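Local coordinates for transcriptional protein SWT1 (Saccharomyces cerevisiae, PDB 4PQZ), which is involved in transcription, probably as an activator, interacts with the TREX complex and RNA polymerase II, and has RNA endonuclease activity, at residues I54-R59 / S141-E146. Numbering follows the deposited sequence.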
loop_
_atom_site.group_PDB
_atom_site.type_symbol
_atom_site.label_atom_id
_atom_site.label_comp_id
_atom_site.label_asym_id
_atom_site.label_seq_id
_atom_site.Cartn_x
_atom_site.Cartn_y
_atom_site.Cartn_z
ATOM N N ILE A 54 2.139 -4.891 5.415
ATOM C CA ILE A 54 3.430 -4.723 6.052
ATOM C C ILE A 54 3.477 -5.406 7.422
ATOM O O ILE A 54 4.427 -6.138 7.717
ATOM C CB ILE A 54 3.824 -3.241 6.136
ATOM C CG1 ILE A 54 4.152 -2.735 4.724
ATOM C CG2 ILE A 54 4.996 -3.054 7.069
ATOM C CD1 ILE A 54 4.646 -1.347 4.692
ATOM N N ASP A 55 2.440 -5.195 8.234
ATOM C CA ASP A 55 2.274 -5.876 9.529
ATOM C C ASP A 55 2.408 -7.389 9.414
ATOM O O ASP A 55 3.154 -8.016 10.154
ATOM C CB ASP A 55 0.902 -5.537 10.146
ATOM C CG ASP A 55 0.722 -6.107 11.577
ATOM O OD1 ASP A 55 1.140 -5.454 12.558
ATOM O OD2 ASP A 55 0.144 -7.200 11.724
ATOM N N HIS A 56 1.680 -7.965 8.467
ATOM C CA HIS A 56 1.571 -9.415 8.322
ATOM C C HIS A 56 2.894 -10.052 7.893
ATOM O O HIS A 56 3.283 -11.124 8.366
ATOM C CB HIS A 56 0.453 -9.762 7.312
ATOM C CG HIS A 56 -0.124 -11.123 7.509
ATOM N ND1 HIS A 56 0.250 -12.216 6.748
ATOM C CD2 HIS A 56 -1.046 -11.582 8.389
ATOM C CE1 HIS A 56 -0.416 -13.279 7.147
ATOM N NE2 HIS A 56 -1.215 -12.923 8.146
ATOM N N THR A 57 3.568 -9.379 6.977
ATOM C CA THR A 57 4.835 -9.854 6.451
ATOM C C THR A 57 5.949 -9.757 7.528
ATOM O O THR A 57 6.742 -10.685 7.698
ATOM C CB THR A 57 5.173 -9.089 5.148
ATOM O OG1 THR A 57 4.496 -9.692 4.033
ATOM C CG2 THR A 57 6.696 -9.027 4.883
ATOM N N LEU A 58 5.969 -8.657 8.278
ATOM C CA LEU A 58 6.978 -8.453 9.318
ATOM C C LEU A 58 6.811 -9.423 10.485
ATOM O O LEU A 58 7.784 -10.014 10.960
ATOM C CB LEU A 58 6.957 -7.012 9.825
ATOM C CG LEU A 58 7.923 -6.012 9.169
ATOM C CD1 LEU A 58 9.196 -6.674 8.798
ATOM C CD2 LEU A 58 7.394 -5.540 7.938
ATOM N N ARG A 59 5.571 -9.577 10.940
ATOM C CA ARG A 59 5.243 -10.516 11.998
ATOM C C ARG A 59 5.560 -11.963 11.607
ATOM O O ARG A 59 5.951 -12.769 12.450
ATOM C CB ARG A 59 3.775 -10.374 12.390
ATOM C CG ARG A 59 3.471 -9.122 13.201
ATOM C CD ARG A 59 2.016 -9.147 13.650
ATOM N NE ARG A 59 1.629 -7.973 14.429
ATOM C CZ ARG A 59 1.767 -7.872 15.749
ATOM N NH1 ARG A 59 2.303 -8.873 16.445
ATOM N NH2 ARG A 59 1.382 -6.763 16.375
ATOM N N SER A 141 1.919 -11.114 -2.497
ATOM C CA SER A 141 2.325 -12.217 -3.374
ATOM C C SER A 141 2.615 -13.555 -2.660
ATOM O O SER A 141 2.674 -14.609 -3.305
ATOM C CB SER A 141 3.514 -11.811 -4.255
ATOM O OG SER A 141 4.715 -11.728 -3.497
ATOM N N LYS A 142 2.790 -13.519 -1.346
ATOM C CA LYS A 142 3.005 -14.750 -0.601
ATOM C C LYS A 142 1.919 -14.967 0.432
ATOM O O LYS A 142 2.038 -15.841 1.284
ATOM C CB LYS A 142 4.385 -14.763 0.066
ATOM C CG LYS A 142 5.541 -14.643 -0.930
ATOM C CD LYS A 142 6.855 -14.907 -0.231
ATOM C CE LYS A 142 7.704 -15.914 -0.986
ATOM N NZ LYS A 142 8.783 -16.454 -0.100
ATOM N N PHE A 143 0.857 -14.172 0.351
ATOM C CA PHE A 143 -0.274 -14.348 1.250
ATOM C C PHE A 143 -1.124 -15.546 0.796
ATOM O O PHE A 143 -0.837 -16.196 -0.222
ATOM C CB PHE A 143 -1.120 -13.071 1.335
ATOM C CG PHE A 143 -0.451 -11.938 2.074
ATOM C CD1 PHE A 143 0.839 -12.075 2.595
ATOM C CD2 PHE A 143 -1.120 -10.730 2.259
ATOM C CE1 PHE A 143 1.461 -11.011 3.275
ATOM C CE2 PHE A 143 -0.506 -9.660 2.951
ATOM C CZ PHE A 143 0.788 -9.800 3.452
ATOM N N THR A 144 -2.168 -15.846 1.548
ATOM C CA THR A 144 -3.036 -16.962 1.169
ATOM C C THR A 144 -3.935 -16.601 -0.023
ATOM O O THR A 144 -4.138 -15.419 -0.329
ATOM C CB THR A 144 -3.879 -17.430 2.347
ATOM O OG1 THR A 144 -4.977 -16.530 2.544
ATOM C CG2 THR A 144 -3.014 -17.492 3.623
ATOM N N ASN A 145 -4.445 -17.622 -0.709
ATOM C CA ASN A 145 -5.331 -17.412 -1.855
ATOM C C ASN A 145 -6.535 -16.557 -1.456
ATOM O O ASN A 145 -6.987 -15.685 -2.208
ATOM C CB ASN A 145 -5.778 -18.760 -2.433
ATOM C CG ASN A 145 -6.560 -18.617 -3.740
ATOM O OD1 ASN A 145 -7.794 -18.572 -3.737
ATOM N ND2 ASN A 145 -5.841 -18.548 -4.861
ATOM N N GLU A 146 -7.012 -16.791 -0.242
ATOM C CA GLU A 146 -8.114 -16.039 0.355
ATOM C C GLU A 146 -7.838 -14.541 0.477
ATOM O O GLU A 146 -8.681 -13.704 0.113
ATOM C CB GLU A 146 -8.369 -16.575 1.748
ATOM C CG GLU A 146 -9.696 -16.180 2.304
ATOM C CD GLU A 146 -10.258 -17.273 3.172
ATOM O OE1 GLU A 146 -9.865 -17.329 4.356
ATOM O OE2 GLU A 146 -11.065 -18.088 2.665
#
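F143 reaches out of the loop before helix 145-163 and sets its ring against H56 and T57, neighbouring residues on helix 35-62. Its CG lies anti to the carbonyl carbon and beside the backbone N (chi1 -71°), and from there the ring extends to helix 35-62, where CE1 and CZ make the closest contacts. H56 meets this ring in a T-shaped stack: the imidazole turns its edge to one face of the phenyl, with centroids 5.0 Å apart and planes at 69°. The imidazole nitrogen ND1 is the atom that leads, 3.9 Å from CE1 of F143 and displaced toward the rim of the ring, while CB of H56 lies 3.9 Å from CZ of F143. T57 approaches differently. Its hydroxyl, set beside the backbone N by a chi1 of -83°, lies near the plane of the phenyl at its edge, with OG1 of T57 3.4 Å from CE1 of F143. One aromatic ring is thus touched over a face and at its rim by consecutive helix residues. Replacing F143 with alanine would probably leave the H56 edge without its aromatic partner and open a gap between the loop and the helix. The loop itself ends at T144, the N-cap of helix 145-163, whose OG1 accepts a hydrogen bond from E147 N. Within this HEPN-like C-terminal domain, the contact is a surface one that joins helix 35-62 to the connection between helices 122-139 and 145-163; the H56 ring also meets that of F52, and the F143 ring that of F140, and T57 also packs on V93 and F94 of helix 90-97.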